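PDB 3PE8: enoyl-CoA hydratase, which probably catalyses the reversible addition of water across the double bond of 2-enoyl-CoA thioesters to give 3-hydroxyacyl-CoA, and binds a zinc ion. Local coordinates for residues L45-D51 with W88-K93; V54-I58 with A191-V195; V57-G61 with L183-R188. All coordinates share one frame; numbering follows the deposited sequence.

Interaction 1 (L45-D51 with W88-K93)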
loop_
_atom_site.group_PDB
_atom_site.type_symbol
_atom_site.label_atom_id
_atom_site.label_comp_id
_atom_site.label_asym_id
_atom_site.label_seq_id
_atom_site.Cartn_x
_atom_site.Cartn_y
_atom_site.Cartn_z
ATOM N N LEU A 45 0.751 19.250 24.621
ATOM C CA LEU A 45 1.182 17.912 24.203
ATOM C C LEU A 45 2.665 17.892 23.848
ATOM O O LEU A 45 3.425 17.017 24.306
ATOM C CB LEU A 45 0.329 17.372 23.040
ATOM C CG LEU A 45 -1.098 16.915 23.378
ATOM C CD1 LEU A 45 -1.837 16.528 22.091
ATOM C CD2 LEU A 45 -1.119 15.785 24.412
ATOM N N SER A 46 3.097 18.878 23.063
ATOM C CA SER A 46 4.483 18.999 22.676
ATOM C C SER A 46 5.369 19.240 23.884
ATOM O O SER A 46 6.458 18.657 24.024
ATOM C CB SER A 46 4.638 20.163 21.692
ATOM O OG SER A 46 4.200 19.711 20.437
ATOM N N ASP A 47 4.891 20.071 24.791
ATOM C CA ASP A 47 5.673 20.385 25.987
ATOM C C ASP A 47 5.831 19.121 26.848
ATOM O O ASP A 47 6.915 18.869 27.402
ATOM C CB ASP A 47 5.020 21.515 26.798
ATOM C CG ASP A 47 5.257 22.917 26.208
ATOM O OD1 ASP A 47 6.108 23.129 25.324
ATOM O OD2 ASP A 47 4.580 23.848 26.678
ATOM N N ALA A 48 4.759 18.313 26.953
ATOM C CA ALA A 48 4.805 17.066 27.711
ATOM C C ALA A 48 5.827 16.107 27.088
ATOM O O ALA A 48 6.603 15.481 27.787
ATOM C CB ALA A 48 3.406 16.416 27.786
ATOM N N GLN A 49 5.834 16.029 25.765
ATOM C CA GLN A 49 6.789 15.175 25.067
ATOM C C GLN A 49 8.222 15.569 25.381
ATOM O O GLN A 49 9.107 14.706 25.520
ATOM C CB GLN A 49 6.537 15.227 23.557
ATOM C CG GLN A 49 7.540 14.448 22.743
ATOM C CD GLN A 49 7.502 12.966 23.010
ATOM O OE1 GLN A 49 6.441 12.405 23.282
ATOM N NE2 GLN A 49 8.651 12.302 22.856
ATOM N N ASN A 50 8.466 16.880 25.458
ATOM C CA ASN A 50 9.808 17.421 25.678
ATOM C C ASN A 50 10.268 17.477 27.144
ATOM O O ASN A 50 11.458 17.696 27.427
ATOM C CB ASN A 50 9.900 18.827 25.061
ATOM C CG ASN A 50 9.740 18.815 23.552
ATOM O OD1 ASN A 50 10.061 17.826 22.896
ATOM N ND2 ASN A 50 9.225 19.924 22.994
ATOM N N ASP A 51 9.346 17.242 28.069
ATOM C CA ASP A 51 9.609 17.430 29.480
ATOM C C ASP A 51 10.063 16.119 30.090
ATOM O O ASP A 51 9.292 15.162 30.175
ATOM C CB ASP A 51 8.355 17.946 30.199
ATOM C CG ASP A 51 8.644 18.442 31.612
ATOM O OD1 ASP A 51 9.625 17.956 32.235
ATOM O OD2 ASP A 51 7.905 19.359 32.072
ATOM N N TRP A 88 -2.207 17.489 15.952
ATOM C CA TRP A 88 -1.751 16.636 17.038
ATOM C C TRP A 88 -0.320 16.236 16.718
ATOM O O TRP A 88 -0.073 15.695 15.636
ATOM C CB TRP A 88 -2.643 15.399 17.138
ATOM C CG TRP A 88 -2.383 14.522 18.330
ATOM C CD1 TRP A 88 -1.293 13.702 18.526
ATOM C CD2 TRP A 88 -3.223 14.345 19.454
ATOM N NE1 TRP A 88 -1.414 13.026 19.715
ATOM C CE2 TRP A 88 -2.600 13.402 20.301
ATOM C CE3 TRP A 88 -4.478 14.854 19.821
ATOM C CZ2 TRP A 88 -3.189 12.977 21.492
ATOM C CZ3 TRP A 88 -5.046 14.447 20.980
ATOM C CH2 TRP A 88 -4.422 13.496 21.811
ATOM N N PRO A 89 0.627 16.500 17.641
ATOM C CA PRO A 89 2.062 16.332 17.356
ATOM C C PRO A 89 2.564 14.887 17.445
ATOM O O PRO A 89 1.887 14.023 18.002
ATOM C CB PRO A 89 2.718 17.186 18.452
ATOM C CG PRO A 89 1.776 17.066 19.596
ATOM C CD PRO A 89 0.409 17.101 18.967
ATOM N N ASP A 90 3.720 14.618 16.841
ATOM C CA ASP A 90 4.360 13.325 16.975
ATOM C C ASP A 90 4.829 13.173 18.421
ATOM O O ASP A 90 5.506 14.050 18.964
ATOM C CB ASP A 90 5.553 13.190 16.028
ATOM C CG ASP A 90 6.186 11.801 16.075
ATOM O OD1 ASP A 90 5.457 10.801 16.207
ATOM O OD2 ASP A 90 7.427 11.716 15.934
ATOM N N MET A 91 4.463 12.065 19.038
ATOM C CA MET A 91 4.761 11.818 20.447
ATOM C C MET A 91 5.219 10.373 20.578
ATOM O O MET A 91 4.722 9.493 19.871
ATOM C CB MET A 91 3.512 12.053 21.294
ATOM C CG MET A 91 3.090 13.518 21.347
ATOM S SD MET A 91 1.646 13.689 22.386
ATOM C CE MET A 91 2.378 13.466 24.023
ATOM N N THR A 92 6.140 10.126 21.503
ATOM C CA THR A 92 6.527 8.763 21.853
ATOM C C THR A 92 6.074 8.403 23.249
ATOM O O THR A 92 6.202 7.244 23.641
ATOM C CB THR A 92 8.014 8.548 21.757
ATOM O OG1 THR A 92 8.696 9.350 22.737
ATOM C CG2 THR A 92 8.513 8.865 20.328
ATOM N N LYS A 93 5.561 9.377 24.006
ATOM C CA LYS A 93 4.999 9.113 25.343
ATOM C C LYS A 93 3.500 8.793 25.211
ATOM O O LYS A 93 2.784 9.476 24.496
ATOM C CB LYS A 93 5.214 10.333 26.241
ATOM C CG LYS A 93 6.698 10.657 26.457
ATOM C CD LYS A 93 6.922 11.811 27.370
ATOM C CE LYS A 93 8.386 12.166 27.429
ATOM N NZ LYS A 93 8.595 13.415 28.210
#
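Gln49 meets Thr92 because its CG stands trans to the backbone N (chi1 176°) and the chain then folds at CB-CG (chi2 64°), a bend that lays the carboxamide against the backbone of Thr92 and Lys93. Lys93, by contrast, is extended beyond CG; it runs along the helix end and delivers its ammonium group to the last turn. The setting is the crotonase fold, where helix 35-50 precedes strand 56-61 and residues 88-93 lead into the next parallel strand, 95-99. It illustrates how an irregular approach to a strand can be held by one side-chain amide and a helix C-terminus. Lys93 N donates to Gln49 OE1 over 3.2 Å, in the carbonyl plane and on a lone pair. Thr92 N reaches the same Gln49 OE1 at 2.9 Å, but from above that plane. The other half of the amide gives Gln49 NE2 to Thr92 OG1 at 3.0 Å, an almost straight bond (167°) within the amide plane, so three bonds fix the rotation of the group. Lys93 NZ binds Ala48 O at 2.9 Å in the carbonyl plane and Gln49 O at 3.0 Å from above it, with Val54 O as a further acceptor. The carbonyl-rich end of the helix should favour the positive charge. Toward the earlier turn the contact becomes apolar: Leu45 CD1 sits 3.6 Å from the centroid of the Trp88 six-membered ring, a CH-pi contact squarely over one face. Leu45 also packs against Pro89 and Met91, while Trp88 stacks with Tyr113, just beyond the helix that supplies the zinc ligand Glu109. At the margin, Ser46 OG rests 3.5 Å from Pro89 CB.

Interaction 2 (V54-I58 with A191-V195)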
loop_
_atom_site.group_PDB
_atom_site.type_symbol
_atom_site.label_atom_id
_atom_site.label_comp_id
_atom_site.label_asym_id
_atom_site.label_seq_id
_atom_site.Cartn_x
_atom_site.Cartn_y
_atom_site.Cartn_z
ATOM N N VAL A 54 8.034 13.966 32.684
ATOM C CA VAL A 54 6.750 13.353 32.286
ATOM C C VAL A 54 6.974 12.054 31.526
ATOM O O VAL A 54 7.755 12.008 30.562
ATOM C CB VAL A 54 5.965 14.321 31.383
ATOM C CG1 VAL A 54 4.656 13.662 30.854
ATOM C CG2 VAL A 54 5.674 15.641 32.143
ATOM N N ASP A 55 6.309 10.996 31.966
ATOM C CA ASP A 55 6.330 9.726 31.222
ATOM C C ASP A 55 5.054 9.449 30.433
ATOM O O ASP A 55 5.096 8.768 29.410
ATOM C CB ASP A 55 6.567 8.537 32.153
ATOM C CG ASP A 55 7.972 8.456 32.667
ATOM O OD1 ASP A 55 8.927 9.028 32.061
ATOM O OD2 ASP A 55 8.114 7.797 33.708
ATOM N N VAL A 56 3.914 9.897 30.959
ATOM C CA VAL A 56 2.581 9.543 30.453
ATOM C C VAL A 56 1.681 10.772 30.542
ATOM O O VAL A 56 1.835 11.599 31.465
ATOM C CB VAL A 56 1.927 8.360 31.267
ATOM C CG1 VAL A 56 0.512 8.031 30.793
ATOM C CG2 VAL A 56 2.826 7.099 31.195
ATOM N N VAL A 57 0.819 10.944 29.536
ATOM C CA VAL A 57 -0.182 12.012 29.515
ATOM C C VAL A 57 -1.597 11.418 29.652
ATOM O O VAL A 57 -1.905 10.389 29.001
ATOM C CB VAL A 57 -0.104 12.840 28.196
ATOM C CG1 VAL A 57 -1.190 13.913 28.161
ATOM C CG2 VAL A 57 1.282 13.532 28.044
ATOM N N ILE A 58 -2.438 12.054 30.476
ATOM C CA ILE A 58 -3.882 11.810 30.487
ATOM C C ILE A 58 -4.578 13.043 29.945
ATOM O O ILE A 58 -4.299 14.154 30.426
ATOM C CB ILE A 58 -4.402 11.490 31.931
ATOM C CG1 ILE A 58 -3.739 10.222 32.474
ATOM C CG2 ILE A 58 -5.947 11.384 31.965
ATOM C CD1 ILE A 58 -3.982 9.963 33.954
ATOM N N ALA A 191 -1.892 4.529 33.896
ATOM C CA ALA A 191 -0.685 5.319 33.805
ATOM C C ALA A 191 0.417 4.796 34.728
ATOM O O ALA A 191 1.578 4.744 34.318
ATOM C CB ALA A 191 -1.008 6.804 34.062
ATOM N N ALA A 192 0.057 4.419 35.958
ATOM C CA ALA A 192 1.034 3.942 36.912
ATOM C C ALA A 192 1.687 2.622 36.458
ATOM O O ALA A 192 2.903 2.433 36.617
ATOM C CB ALA A 192 0.412 3.775 38.300
ATOM N N SER A 193 0.896 1.755 35.847
ATOM C CA SER A 193 1.449 0.533 35.260
ATOM C C SER A 193 2.481 0.817 34.181
ATOM O O SER A 193 3.536 0.203 34.157
ATOM C CB SER A 193 0.356 -0.381 34.709
ATOM O OG SER A 193 -0.523 -0.754 35.728
ATOM N N ILE A 194 2.217 1.820 33.362
ATOM C CA ILE A 194 3.152 2.210 32.329
ATOM C C ILE A 194 4.429 2.796 32.930
ATOM O O ILE A 194 5.524 2.453 32.527
ATOM C CB ILE A 194 2.509 3.211 31.345
ATOM C CG1 ILE A 194 1.271 2.604 30.674
ATOM C CG2 ILE A 194 3.551 3.642 30.269
ATOM C CD1 ILE A 194 0.596 3.543 29.653
ATOM N N VAL A 195 4.256 3.681 33.906
ATOM C CA VAL A 195 5.358 4.365 34.616
ATOM C C VAL A 195 6.305 3.328 35.249
ATOM O O VAL A 195 7.516 3.529 35.306
ATOM C CB VAL A 195 4.811 5.391 35.626
ATOM C CG1 VAL A 195 5.907 5.900 36.614
ATOM C CG2 VAL A 195 4.200 6.578 34.876
HETATM O O HOH W 1 9.221 5.762 35.049
#
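Val56 carries the tight half of this contact, wedging one methyl on each of two neighbouring parts of helix 183-195. Its CG1, trans to the backbone N (chi1 177°), points at Ala191, with 3.8 Å between Val56 CG1 and Ala191 CB. The second branch is closer still: Val56 CG2 lies 3.7 Å from Ile194 CG2, the two side chains crossing at about a right angle. Val195 adds a third wall, its CG2 standing 4.0 Å from Val56 CG2. A branched residue of a strand thus fits among three residues on one side of a helix, a worked example of how a sheet accepts a helix without a single direct hydrogen bond between the two segments. The axes of the short segments 56-58 and 191-195 run nearly antiparallel, at 171°, and approach to 9.2 Å.

The packing slackens at both ends. Toward the later strand residues, Ile58 CD1 only reaches within 4.3 Å of Ala191 CB. At the other end, where the strand has not yet begun and the helix finishes, the contact turns polar and wet. One water donates to Asp55 OD2 at 2.7 Å and to Val195 O at 2.8 Å, bridging the carboxylate to a carbonyl of the helix's last turn. The other carboxylate oxygen, Asp55 OD1, is held by salt bridges to Arg18 and Arg203, which probably keep the group ionised in its buried position.

Within this crotonase-fold subunit, strand 56-61 lies between strands 19-24 and 95-99, and Ala191 touches Val19 and Ile96 of those two neighbours. Ile194 also meets Val202 of helix 199-234, and the end of helix 183-195, at Ser193 and Ile194, touches Thr159 and Leu158 of a second subunit.

Interaction 3 (V57-G61 with L183-R188)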
loop_
_atom_site.group_PDB
_atom_site.type_symbol
_atom_site.label_atom_id
_atom_site.label_comp_id
_atom_site.label_asym_id
_atom_site.label_seq_id
_atom_site.Cartn_x
_atom_site.Cartn_y
_atom_site.Cartn_z
ATOM N N VAL A 57 0.819 10.944 29.536
ATOM C CA VAL A 57 -0.182 12.012 29.515
ATOM C C VAL A 57 -1.597 11.418 29.652
ATOM O O VAL A 57 -1.905 10.389 29.001
ATOM C CB VAL A 57 -0.104 12.840 28.196
ATOM C CG1 VAL A 57 -1.190 13.913 28.161
ATOM C CG2 VAL A 57 1.282 13.532 28.044
ATOM N N ILE A 58 -2.438 12.054 30.476
ATOM C CA ILE A 58 -3.882 11.810 30.487
ATOM C C ILE A 58 -4.578 13.043 29.945
ATOM O O ILE A 58 -4.299 14.154 30.426
ATOM C CB ILE A 58 -4.402 11.490 31.931
ATOM C CG1 ILE A 58 -3.739 10.222 32.474
ATOM C CG2 ILE A 58 -5.947 11.384 31.965
ATOM C CD1 ILE A 58 -3.982 9.963 33.954
ATOM N N VAL A 59 -5.495 12.852 29.005
ATOM C CA VAL A 59 -6.316 13.936 28.505
ATOM C C VAL A 59 -7.742 13.714 28.991
ATOM O O VAL A 59 -8.276 12.622 28.822
ATOM C CB VAL A 59 -6.311 14.014 26.963
ATOM C CG1 VAL A 59 -7.309 15.101 26.447
ATOM C CG2 VAL A 59 -4.918 14.341 26.410
ATOM N N THR A 60 -8.363 14.758 29.570
ATOM C CA THR A 60 -9.743 14.620 30.026
ATOM C C THR A 60 -10.412 15.959 29.876
ATOM O O THR A 60 -9.754 16.944 29.513
ATOM C CB THR A 60 -9.800 14.032 31.457
ATOM O OG1 THR A 60 -11.124 13.547 31.735
ATOM C CG2 THR A 60 -9.379 15.033 32.548
ATOM N N GLY A 61 -11.701 16.004 30.162
ATOM C CA GLY A 61 -12.444 17.271 30.133
ATOM C C GLY A 61 -13.033 17.642 31.474
ATOM O O GLY A 61 -13.416 16.768 32.263
ATOM N N LEU A 183 -13.331 7.471 37.203
ATOM C CA LEU A 183 -12.705 7.625 35.890
ATOM C C LEU A 183 -11.221 7.985 36.001
ATOM O O LEU A 183 -10.368 7.292 35.435
ATOM C CB LEU A 183 -13.415 8.722 35.079
ATOM C CG LEU A 183 -12.724 9.028 33.746
ATOM C CD1 LEU A 183 -12.683 7.796 32.899
ATOM C CD2 LEU A 183 -13.449 10.204 33.016
ATOM N N LEU A 184 -10.895 9.070 36.686
ATOM C CA LEU A 184 -9.481 9.454 36.789
ATOM C C LEU A 184 -8.687 8.496 37.693
ATOM O O LEU A 184 -7.530 8.245 37.411
ATOM C CB LEU A 184 -9.295 10.910 37.188
ATOM C CG LEU A 184 -9.361 11.943 36.021
ATOM C CD1 LEU A 184 -8.086 11.913 35.115
ATOM C CD2 LEU A 184 -10.555 11.810 35.164
ATOM N N THR A 185 -9.316 7.908 38.710
ATOM C CA THR A 185 -8.715 6.783 39.432
ATOM C C THR A 185 -8.252 5.687 38.464
ATOM O O THR A 185 -7.107 5.193 38.526
ATOM C CB THR A 185 -9.727 6.209 40.446
ATOM O OG1 THR A 185 -10.118 7.241 41.326
ATOM C CG2 THR A 185 -9.088 5.042 41.265
ATOM N N ALA A 186 -9.134 5.269 37.559
ATOM C CA ALA A 186 -8.797 4.240 36.618
ATOM C C ALA A 186 -7.705 4.613 35.660
ATOM O O ALA A 186 -6.848 3.771 35.299
ATOM C CB ALA A 186 -10.065 3.793 35.810
ATOM N N ALA A 187 -7.778 5.843 35.152
ATOM C CA ALA A 187 -6.755 6.337 34.231
ATOM C C ALA A 187 -5.388 6.384 34.915
ATOM O O ALA A 187 -4.380 6.009 34.301
ATOM C CB ALA A 187 -7.125 7.666 33.683
ATOM N N ARG A 188 -5.365 6.793 36.191
ATOM C CA ARG A 188 -4.108 6.812 36.967
ATOM C C ARG A 188 -3.541 5.417 37.189
ATOM O O ARG A 188 -2.327 5.254 37.210
ATOM C CB ARG A 188 -4.282 7.551 38.296
ATOM C CG ARG A 188 -4.329 9.083 38.146
ATOM C CD ARG A 188 -4.342 9.770 39.492
ATOM N NE ARG A 188 -5.628 9.745 40.180
ATOM C CZ ARG A 188 -6.583 10.679 40.075
ATOM N NH1 ARG A 188 -6.453 11.732 39.250
ATOM N NH2 ARG A 188 -7.690 10.551 40.780
#
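Arg188 flanks Ile58 with its aliphatic part, CG of Arg188 lying 4.3 Å from CD1 of Ile58, and its flat guanidinium group is turned back on the helix: Leu184 O sits over the centre of one face, 3.6 Å above the plane. The guanidinium thus lies over the preceding turn of its own helix, whose Leu184 O also accepts the helical hydrogen bond from Arg188 N. Ile58 takes the main part. With CG1 trans to the carbonyl carbon (chi1 -61°), its two branches diverge: CD1 of Ile58 approaches CB of Ala187 at 3.9 Å, whereas CG2 of Ile58 meets CD1 of Leu184 at 3.8 Å, the two side chains sliding past one another in opposite directions.

This is the helix-on-sheet layering of the crotonase fold, and it is two-sided. The axes of segments 57-61 and 183-188 run nearly antiparallel, at 163° and 10.1 Å apart. Ile58 and Thr60 face this helix, while Val57 and Val59 lie on the other side of the strand and touch Ala48 and Phe41 of helix 35-50.

Further along the strand, Thr60 and Leu184 meet tip to tip, with 3.9 Å between Thr60 OG1 and Leu184 CD2. That hydroxyl has its polar partner within the sheet, hydrogen bonding to Ala98 O on the adjacent strand 95-99.

In the fold
Followed from the N terminus, the chain passes through helix 35-50, turns into strand 56-61, and after a long excursion, partly unmodelled, returns in residues 88-93, where interaction 1 closes a loop of 36 residues. Much later, helix 183-195 comes back to the strand. Interaction 3 closes the inner loop of 121 residues and interaction 2 the outer one of 132, so the former nests within the latter, sharing Val57 and Ile58. Interaction 1 crosses both. Strand 56-61 is the common element: Leu45 and Met91 of interaction 1 reach Val57 on one face, helix 183-195 packs on the opposite face, and Lys93 CB touches Asp55 O of interaction 2.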